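Local coordinates for protein glutathione S-transferase 2 (PDB 1TU7) that conjugates glutathione to electrophilic compounds as a homodimeric Pi-class transferase and appears to play a central role in the parasite's detoxification, at residues L76-F90 with R135-Y149. Sequence-based numbering, arbitrary orientation.
Sequences LNGENEMETTYIDMF and RGNGRNLILGDKISY
The amine of Lys146, NZ, meets Glu79 OE2 at 2.8 Å in a salt bridge, approaching from above the carboxylate plane. Both extended chains suit this solvent-exposed edge of the contact, where a water also donates to Glu79 OE1. Deeper in, the carboxylate of Glu83 is shared: OE2 accepts the backbone N-H of Glu79 at 2.9 Å, while OE1 takes protons from two waters. One of these bridges to Arg135 NH1 and also donates to Leu143 O. Glu83 OE1 and Arg135 NH1 themselves form a long salt bridge (3.8 Å), carboxylate and guanidinium planes nearly perpendicular and no N-H pointing at the oxygen. Arginine is long enough to pass the Tyr86 ring, NE 3.3 Å from CD1, and still reach Glu83. In this all-helical C-terminal domain of the GST fold, the loop between helices 109-132 and 149-164 thus packs on the start of helix 81-107. The CG2 branch of Ile142 touches Tyr86 CE1, while its CD1 tip lies over one face of the Phe90 ring, a CH-pi contact 4.0 Å from the centroid. Leucine suits position 143, its methyls filling between Ile87 and Glu83. Tyr149 N donates to Leu76 O (3.1 Å); chi1 of 66° swings its apolar ring across Ile87, CE2 against CD1, and its hydroxyl reaches a water that also donates to Thr84 O.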
ATOM      1  N   LEU A  76       6.681  13.553 -11.024  1.00 11.21           N
ATOM      2  CA  LEU A  76       6.118  12.329 -11.587  1.00 11.31           C
ATOM      3  C   LEU A  76       4.903  11.850 -10.773  1.00 11.96           C
ATOM      4  O   LEU A  76       4.613  10.665 -10.741  1.00 12.27           O
ATOM      5  CB  LEU A  76       7.187  11.228 -11.663  1.00 11.95           C
ATOM      6  CG  LEU A  76       7.846  11.022 -13.019  1.00 14.48           C
ATOM      7  CD1 LEU A  76       8.762  12.179 -13.332  1.00 16.47           C
ATOM      8  CD2 LEU A  76       8.590   9.693 -13.070  1.00 15.11           C
ATOM      9  N   ASN A  77       4.198  12.783 -10.161  1.00 12.50           N
ATOM     10  CA  ASN A  77       3.029  12.524  -9.299  1.00 12.12           C
ATOM     11  C   ASN A  77       1.743  13.089  -9.899  1.00 12.41           C
ATOM     12  O   ASN A  77       0.816  13.369  -9.166  1.00 13.23           O
ATOM     13  CB  ASN A  77       3.281  13.181  -7.945  1.00 11.52           C
ATOM     14  CG  ASN A  77       2.375  12.685  -6.841  1.00 13.11           C
ATOM     15  OD1 ASN A  77       2.060  13.463  -5.917  1.00 16.69           O
ATOM     16  ND2 ASN A  77       2.069  11.427  -6.840  1.00 11.52           N
ATOM     17  N   GLY A  78       1.687  13.286 -11.203  1.00 12.35           N
ATOM     18  CA  GLY A  78       0.521  13.876 -11.866  1.00 13.10           C
ATOM     19  C   GLY A  78       0.529  15.373 -11.797  1.00 13.33           C
ATOM     20  O   GLY A  78       1.247  15.971 -11.019  1.00 13.99           O
ATOM     21  N   GLU A  79      -0.330  15.969 -12.615  1.00 14.54           N
ATOM     22  CA  GLU A  79      -0.376  17.426 -12.739  1.00 16.66           C
ATOM     23  C   GLU A  79      -1.506  18.067 -11.958  1.00 17.85           C
ATOM     24  O   GLU A  79      -1.497  19.288 -11.764  1.00 19.07           O
ATOM     25  CB  GLU A  79      -0.482  17.828 -14.196  1.00 17.95           C
ATOM     26  CG  GLU A  79       0.765  17.555 -15.017  1.00 21.42           C
ATOM     27  CD  GLU A  79       0.718  18.213 -16.383  1.00 25.60           C
ATOM     28  OE1 GLU A  79      -0.360  18.739 -16.771  1.00 26.79           O
ATOM     29  OE2 GLU A  79       1.758  18.225 -17.064  1.00 26.20           O
ATOM     30  N   ASN A  80      -2.457  17.261 -11.514  1.00 16.20           N
ATOM     31  CA  ASN A  80      -3.566  17.754 -10.713  1.00 15.46           C
ATOM     32  C   ASN A  80      -4.046  16.670  -9.773  1.00 15.51           C
ATOM     33  O   ASN A  80      -3.600  15.523  -9.879  1.00 15.27           O
ATOM     34  CB  ASN A  80      -4.693  18.276 -11.634  1.00 15.87           C
ATOM     35  CG  ASN A  80      -5.081  17.284 -12.688  1.00 17.42           C
ATOM     36  OD1 ASN A  80      -5.017  17.556 -13.922  1.00 23.34           O
ATOM     37  ND2 ASN A  80      -5.500  16.133 -12.247  1.00 13.98           N
ATOM     38  N   GLU A  81      -4.968  17.007  -8.892  1.00 16.04           N
ATOM     39  CA  GLU A  81      -5.418  16.060  -7.849  1.00 16.21           C
ATOM     40  C   GLU A  81      -5.942  14.771  -8.436  1.00 16.17           C
ATOM     41  O   GLU A  81      -5.696  13.666  -7.911  1.00 15.45           O
ATOM     42  CB  GLU A  81      -6.568  16.668  -7.003  1.00 16.56           C
ATOM     43  CG  GLU A  81      -7.184  15.669  -5.973  1.00 16.60           C
ATOM     44  CD  GLU A  81      -6.151  15.182  -5.007  1.00 19.42           C
ATOM     45  OE1 GLU A  81      -6.337  14.087  -4.495  1.00 15.29           O
ATOM     46  OE2 GLU A  81      -5.123  15.876  -4.745  1.00 21.52           O
ATOM     47  N   MET A  82      -6.738  14.872  -9.483  1.00 15.57           N
ATOM     48  CA  MET A  82      -7.324  13.695 -10.064  1.00 17.04           C
ATOM     49  C   MET A  82      -6.271  12.776 -10.638  1.00 14.90           C
ATOM     50  O   MET A  82      -6.346  11.553 -10.483  1.00 14.99           O
ATOM     51  CB  MET A  82      -8.386  14.090 -11.090  1.00 19.86           C
ATOM     52  CG  MET A  82      -9.739  14.211 -10.386  1.00 26.85           C
ATOM     53  SD  MET A  82     -10.899  15.315 -11.159  1.00 37.26           S
ATOM     54  CE  MET A  82     -10.808  14.721 -12.796  1.00 35.28           C
ATOM     55  N   GLU A  83      -5.244  13.341 -11.260  1.00 13.75           N
ATOM     56  CA  GLU A  83      -4.180  12.501 -11.802  1.00 12.83           C
ATOM     57  C   GLU A  83      -3.385  11.852 -10.662  1.00 12.29           C
ATOM     58  O   GLU A  83      -2.996  10.688 -10.747  1.00 12.17           O
ATOM     59  CB  GLU A  83      -3.246  13.309 -12.706  1.00 12.98           C
ATOM     60  CG  GLU A  83      -3.913  13.724 -14.014  1.00 13.50           C
ATOM     61  CD  GLU A  83      -2.953  14.347 -15.026  1.00 18.72           C
ATOM     62  OE1 GLU A  83      -3.372  14.598 -16.202  1.00 21.96           O
ATOM     63  OE2 GLU A  83      -1.794  14.594 -14.680  1.00 16.61           O
ATOM     64  N   THR A  84      -3.084  12.626  -9.629  1.00 11.99           N
ATOM     65  CA  THR A  84      -2.358  12.107  -8.475  1.00 12.09           C
ATOM     66  C   THR A  84      -3.096  10.910  -7.850  1.00 12.91           C
ATOM     67  O   THR A  84      -2.497   9.903  -7.484  1.00 12.88           O
ATOM     68  CB  THR A  84      -2.158  13.229  -7.458  1.00 12.21           C
ATOM     69  OG1 THR A  84      -1.445  14.296  -8.087  1.00 13.23           O
ATOM     70  CG2 THR A  84      -1.308  12.765  -6.250  1.00 12.56           C
ATOM     71  N   THR A  85      -4.409  11.052  -7.705  1.00 11.72           N
ATOM     72  CA  THR A  85      -5.224   9.993  -7.168  1.00 11.47           C
ATOM     73  C   THR A  85      -5.244   8.788  -8.101  1.00 10.90           C
ATOM     74  O   THR A  85      -5.137   7.642  -7.664  1.00 11.63           O
ATOM     75  CB  THR A  85      -6.644  10.506  -6.973  1.00 11.13           C
ATOM     76  OG1 THR A  85      -6.633  11.569  -6.018  1.00 12.07           O
ATOM     77  CG2 THR A  85      -7.565   9.448  -6.424  1.00 12.35           C
ATOM     78  N   TYR A  86      -5.385   9.050  -9.398  1.00 12.04           N
ATOM     79  CA  TYR A  86      -5.464   7.980 -10.385  1.00 12.27           C
ATOM     80  C   TYR A  86      -4.223   7.108 -10.422  1.00 12.04           C
ATOM     81  O   TYR A  86      -4.300   5.874 -10.386  1.00 11.48           O
ATOM     82  CB  TYR A  86      -5.738   8.561 -11.778  1.00 12.26           C
ATOM     83  CG  TYR A  86      -5.798   7.488 -12.838  1.00 11.11           C
ATOM     84  CD1 TYR A  86      -4.886   7.424 -13.838  1.00 11.01           C
ATOM     85  CD2 TYR A  86      -6.800   6.535 -12.831  1.00 12.91           C
ATOM     86  CE1 TYR A  86      -4.922   6.462 -14.807  1.00 13.02           C
ATOM     87  CE2 TYR A  86      -6.864   5.556 -13.809  1.00 15.50           C
ATOM     88  CZ  TYR A  86      -5.934   5.538 -14.793  1.00 13.37           C
ATOM     89  OH  TYR A  86      -5.984   4.565 -15.781  1.00 14.59           O
ATOM     90  N   ILE A  87      -3.053   7.730 -10.476  1.00 11.53           N
ATOM     91  CA  ILE A  87      -1.841   6.946 -10.518  1.00 11.69           C
ATOM     92  C   ILE A  87      -1.615   6.159  -9.249  1.00 11.54           C
ATOM     93  O   ILE A  87      -1.076   5.078  -9.293  1.00 11.73           O
ATOM     94  CB  ILE A  87      -0.612   7.783 -10.880  1.00 11.31           C
ATOM     95  CG1 ILE A  87      -0.287   8.846  -9.823  1.00 13.05           C
ATOM     96  CG2 ILE A  87      -0.789   8.321 -12.290  1.00 12.83           C
ATOM     97  CD1 ILE A  87       0.889   9.732 -10.173  1.00 14.22           C
ATOM     98  N   ASP A  88      -2.031   6.707  -8.110  1.00 11.09           N
ATOM     99  CA  ASP A  88      -1.937   6.009  -6.826  1.00 11.34           C
ATOM    100  C   ASP A  88      -2.832   4.803  -6.848  1.00 11.34           C
ATOM    101  O   ASP A  88      -2.422   3.684  -6.556  1.00 11.12           O
ATOM    102  CB  ASP A  88      -2.330   7.004  -5.746  1.00 10.97           C
ATOM    103  CG  ASP A  88      -2.152   6.532  -4.367  1.00 10.27           C
ATOM    104  OD1 ASP A  88      -1.744   5.368  -4.132  1.00 12.81           O
ATOM    105  OD2 ASP A  88      -2.427   7.349  -3.435  1.00 12.76           O
ATOM    106  N   MET A  89      -4.081   5.030  -7.230  1.00 11.16           N
ATOM    107  CA  MET A  89      -5.046   3.945  -7.329  1.00 11.92           C
ATOM    108  C   MET A  89      -4.496   2.834  -8.253  1.00 11.64           C
ATOM    109  O   MET A  89      -4.570   1.648  -7.937  1.00 11.79           O
ATOM    110  CB  MET A  89      -6.361   4.505  -7.864  1.00 12.51           C
ATOM    111  CG  MET A  89      -7.456   3.502  -7.991  1.00 13.61           C
ATOM    112  SD  MET A  89      -8.936   4.233  -8.768  1.00 14.16           S
ATOM    113  CE  MET A  89      -8.697   3.764 -10.420  1.00 18.12           C
ATOM    114  N   PHE A  90      -3.968   3.219  -9.403  1.00 11.33           N
ATOM    115  CA  PHE A  90      -3.417   2.269 -10.367  1.00 11.40           C
ATOM    116  C   PHE A  90      -2.251   1.485  -9.739  1.00 12.11           C
ATOM    117  O   PHE A  90      -2.207   0.255  -9.792  1.00 11.95           O
ATOM    118  CB  PHE A  90      -2.967   3.019 -11.635  1.00 11.92           C
ATOM    119  CG  PHE A  90      -2.935   2.175 -12.893  1.00 13.01           C
ATOM    120  CD1 PHE A  90      -3.713   2.515 -13.973  1.00 13.55           C
ATOM    121  CD2 PHE A  90      -2.143   1.070 -13.008  1.00 16.24           C
ATOM    122  CE1 PHE A  90      -3.746   1.756 -15.091  1.00 13.88           C
ATOM    123  CE2 PHE A  90      -2.166   0.316 -14.172  1.00 16.36           C
ATOM    124  CZ  PHE A  90      -2.985   0.663 -15.199  1.00 15.25           C
ATOM    125  N   ARG A 135      -6.890   6.701 -20.134  1.00 17.17           N
ATOM    126  CA  ARG A 135      -6.145   7.910 -20.494  1.00 17.46           C
ATOM    127  C   ARG A 135      -5.320   7.622 -21.714  1.00 17.07           C
ATOM    128  O   ARG A 135      -4.681   6.605 -21.796  1.00 16.48           O
ATOM    129  CB  ARG A 135      -5.263   8.375 -19.331  1.00 18.42           C
ATOM    130  CG  ARG A 135      -6.105   8.794 -18.143  1.00 21.97           C
ATOM    131  CD  ARG A 135      -5.336   9.300 -16.958  1.00 24.09           C
ATOM    132  NE  ARG A 135      -6.203   9.745 -15.855  1.00 28.16           N
ATOM    133  CZ  ARG A 135      -6.574  11.009 -15.608  1.00 27.21           C
ATOM    134  NH1 ARG A 135      -6.200  12.017 -16.381  1.00 29.06           N
ATOM    135  NH2 ARG A 135      -7.330  11.268 -14.544  1.00 31.78           N
ATOM    136  N   GLY A 136      -5.362   8.513 -22.704  1.00 17.08           N
ATOM    137  CA  GLY A 136      -4.574   8.346 -23.902  1.00 17.69           C
ATOM    138  C   GLY A 136      -4.929   7.123 -24.695  1.00 17.07           C
ATOM    139  O   GLY A 136      -4.107   6.588 -25.432  1.00 17.05           O
ATOM    140  N   ASN A 137      -6.153   6.654 -24.499  1.00 17.96           N
ATOM    141  CA  ASN A 137      -6.647   5.415 -25.097  1.00 17.89           C
ATOM    142  C   ASN A 137      -5.836   4.207 -24.675  1.00 17.96           C
ATOM    143  O   ASN A 137      -5.883   3.154 -25.314  1.00 17.81           O
ATOM    144  CB  ASN A 137      -6.660   5.531 -26.619  1.00 19.29           C
ATOM    145  CG  ASN A 137      -7.555   6.643 -27.096  1.00 20.68           C
ATOM    146  OD1 ASN A 137      -8.759   6.534 -27.042  1.00 25.71           O
ATOM    147  ND2 ASN A 137      -6.956   7.727 -27.567  1.00 23.21           N
ATOM    148  N   GLY A 138      -5.066   4.377 -23.604  1.00 16.71           N
ATOM    149  CA  GLY A 138      -4.140   3.350 -23.173  1.00 16.41           C
ATOM    150  C   GLY A 138      -2.992   3.053 -24.112  1.00 16.98           C
ATOM    151  O   GLY A 138      -2.341   2.038 -23.964  1.00 16.03           O
ATOM    152  N   ARG A 139      -2.708   3.958 -25.033  1.00 17.53           N
ATOM    153  CA  ARG A 139      -1.759   3.721 -26.109  1.00 17.97           C
ATOM    154  C   ARG A 139      -0.392   4.324 -25.843  1.00 17.13           C
ATOM    155  O   ARG A 139       0.521   4.192 -26.659  1.00 17.75           O
ATOM    156  CB  ARG A 139      -2.321   4.296 -27.414  1.00 19.32           C
ATOM    157  CG  ARG A 139      -3.606   3.593 -27.813  1.00 23.26           C
ATOM    158  CD  ARG A 139      -3.698   3.194 -29.263  1.00 28.85           C
ATOM    159  NE  ARG A 139      -4.735   2.182 -29.481  1.00 33.42           N
ATOM    160  CZ  ARG A 139      -4.525   0.893 -29.789  1.00 36.14           C
ATOM    161  NH1 ARG A 139      -3.301   0.387 -29.906  1.00 38.93           N
ATOM    162  NH2 ARG A 139      -5.572   0.100 -29.989  1.00 37.24           N
ATOM    163  N   ASN A 140      -0.240   4.967 -24.692  1.00 16.20           N
ATOM    164  CA  ASN A 140       1.039   5.542 -24.314  1.00 16.18           C
ATOM    165  C   ASN A 140       1.367   5.135 -22.871  1.00 15.58           C
ATOM    166  O   ASN A 140       1.630   3.966 -22.616  1.00 16.92           O
ATOM    167  CB  ASN A 140       1.019   7.064 -24.585  1.00 16.07           C
ATOM    168  CG  ASN A 140       2.416   7.688 -24.707  1.00 17.68           C
ATOM    169  OD1 ASN A 140       2.560   8.881 -25.095  1.00 24.33           O
ATOM    170  ND2 ASN A 140       3.425   6.923 -24.437  1.00 15.29           N
ATOM    171  N   LEU A 141       1.348   6.069 -21.943  1.00 15.08           N
ATOM    172  CA  LEU A 141       1.649   5.773 -20.541  1.00 14.20           C
ATOM    173  C   LEU A 141       0.390   5.868 -19.688  1.00 13.55           C
ATOM    174  O   LEU A 141      -0.713   6.194 -20.167  1.00 14.21           O
ATOM    175  CB  LEU A 141       2.754   6.700 -20.029  1.00 13.68           C
ATOM    176  CG  LEU A 141       4.039   6.689 -20.889  1.00 14.75           C
ATOM    177  CD1 LEU A 141       5.004   7.814 -20.486  1.00 16.09           C
ATOM    178  CD2 LEU A 141       4.686   5.318 -20.820  1.00 15.42           C
ATOM    179  N   ILE A 142       0.506   5.640 -18.378  1.00 12.74           N
ATOM    180  CA  ILE A 142      -0.688   5.604 -17.554  1.00 13.16           C
ATOM    181  C   ILE A 142      -1.450   6.926 -17.585  1.00 13.76           C
ATOM    182  O   ILE A 142      -2.667   6.928 -17.644  1.00 14.11           O
ATOM    183  CB  ILE A 142      -0.324   5.134 -16.130  1.00 12.52           C
ATOM    184  CG1 ILE A 142      -0.052   3.626 -16.137  1.00 12.12           C
ATOM    185  CG2 ILE A 142      -1.424   5.434 -15.127  1.00 13.10           C
ATOM    186  CD1 ILE A 142       0.620   3.121 -14.893  1.00 12.52           C
ATOM    187  N   LEU A 143      -0.745   8.051 -17.593  1.00 15.34           N
ATOM    188  CA  LEU A 143      -1.426   9.352 -17.649  1.00 15.63           C
ATOM    189  C   LEU A 143      -1.599   9.874 -19.062  1.00 17.81           C
ATOM    190  O   LEU A 143      -2.142  10.973 -19.253  1.00 19.02           O
ATOM    191  CB  LEU A 143      -0.701  10.398 -16.797  1.00 15.49           C
ATOM    192  CG  LEU A 143      -0.879  10.205 -15.293  1.00 14.24           C
ATOM    193  CD1 LEU A 143      -0.056  11.278 -14.526  1.00 14.21           C
ATOM    194  CD2 LEU A 143      -2.368  10.234 -14.911  1.00 14.13           C
ATOM    195  N   GLY A 144      -1.167   9.090 -20.048  1.00 17.14           N
ATOM    196  CA  GLY A 144      -1.112   9.546 -21.438  1.00 17.45           C
ATOM    197  C   GLY A 144       0.309   9.840 -21.878  1.00 17.69           C
ATOM    198  O   GLY A 144       1.116   8.933 -22.024  1.00 17.39           O
ATOM    199  N   ASP A 145       0.645  11.111 -22.101  1.00 19.41           N
ATOM    200  CA  ASP A 145       1.959  11.452 -22.644  1.00 20.35           C
ATOM    201  C   ASP A 145       3.076  11.624 -21.612  1.00 19.70           C
ATOM    202  O   ASP A 145       4.236  11.712 -21.976  1.00 21.18           O
ATOM    203  CB  ASP A 145       1.854  12.759 -23.443  1.00 21.98           C
ATOM    204  CG  ASP A 145       1.166  12.570 -24.747  1.00 25.65           C
ATOM    205  OD1 ASP A 145       0.940  13.609 -25.422  1.00 30.18           O
ATOM    206  OD2 ASP A 145       0.841  11.445 -25.195  1.00 28.81           O
ATOM    207  N   LYS A 146       2.716  11.705 -20.342  1.00 19.13           N
ATOM    208  CA  LYS A 146       3.665  12.068 -19.311  1.00 18.04           C
ATOM    209  C   LYS A 146       3.825  10.917 -18.359  1.00 16.62           C
ATOM    210  O   LYS A 146       2.855  10.334 -17.887  1.00 16.72           O
ATOM    211  CB  LYS A 146       3.192  13.304 -18.586  1.00 18.52           C
ATOM    212  CG  LYS A 146       3.263  14.530 -19.494  1.00 20.22           C
ATOM    213  CD  LYS A 146       2.536  15.715 -18.937  1.00 23.26           C
ATOM    214  CE  LYS A 146       2.502  16.827 -19.971  1.00 24.24           C
ATOM    215  NZ  LYS A 146       1.299  17.678 -19.734  1.00 23.70           N
ATOM    216  N   ILE A 147       5.080  10.616 -18.073  1.00 15.80           N
ATOM    217  CA  ILE A 147       5.423   9.516 -17.207  1.00 15.89           C
ATOM    218  C   ILE A 147       5.116   9.837 -15.762  1.00 15.29           C
ATOM    219  O   ILE A 147       5.173  10.996 -15.329  1.00 15.19           O
ATOM    220  CB  ILE A 147       6.906   9.120 -17.426  1.00 16.85           C
ATOM    221  CG1 ILE A 147       7.171   7.727 -16.806  1.00 18.91           C
ATOM    222  CG2 ILE A 147       7.878  10.215 -16.914  1.00 17.21           C
ATOM    223  CD1 ILE A 147       7.893   6.793 -17.662  1.00 19.29           C
ATOM    224  N   SER A 148       4.777   8.796 -15.021  1.00 14.13           N
ATOM    225  CA  SER A 148       4.517   8.897 -13.597  1.00 13.74           C
ATOM    226  C   SER A 148       5.127   7.712 -12.883  1.00 13.53           C
ATOM    227  O   SER A 148       5.524   6.730 -13.520  1.00 12.55           O
ATOM    228  CB  SER A 148       3.020   8.930 -13.307  1.00 14.74           C
ATOM    229  OG  SER A 148       2.386   7.701 -13.678  1.00 16.06           O
ATOM    230  N   TYR A 149       5.140   7.745 -11.559  1.00 13.18           N
ATOM    231  CA  TYR A 149       5.774   6.660 -10.846  1.00 12.18           C
ATOM    232  C   TYR A 149       5.079   5.330 -11.106  1.00 12.57           C
ATOM    233  O   TYR A 149       5.728   4.280 -11.070  1.00 13.35           O
ATOM    234  CB  TYR A 149       5.881   6.918  -9.358  1.00 13.03           C
ATOM    235  CG  TYR A 149       4.592   6.986  -8.577  1.00 11.48           C
ATOM    236  CD1 TYR A 149       4.085   5.853  -7.946  1.00 13.05           C
ATOM    237  CD2 TYR A 149       3.897   8.182  -8.414  1.00 12.21           C
ATOM    238  CE1 TYR A 149       2.934   5.887  -7.217  1.00 13.44           C
ATOM    239  CE2 TYR A 149       2.742   8.229  -7.632  1.00 12.14           C
ATOM    240  CZ  TYR A 149       2.263   7.079  -7.037  1.00 14.52           C
ATOM    241  OH  TYR A 149       1.122   7.152  -6.254  1.00 13.82           O
TER
HETATM  242  O   HOH W   1       0.026   9.693  -6.246  1.00 15.35           O
HETATM  243  O   HOH W   2       3.359  12.576 -13.607  1.00 17.75           O
HETATM  244  O   HOH W   3       0.148  20.237 -19.040  1.00 29.99           O
HETATM  245  O   HOH W   4      -4.042  12.344 -17.883  1.00 27.86           O
HETATM  246  O   HOH W   5      -5.865  15.439 -16.181  1.00 28.77           O
HETATM  247  O   HOH W   6      -4.434   4.918 -17.934  1.00 15.14           O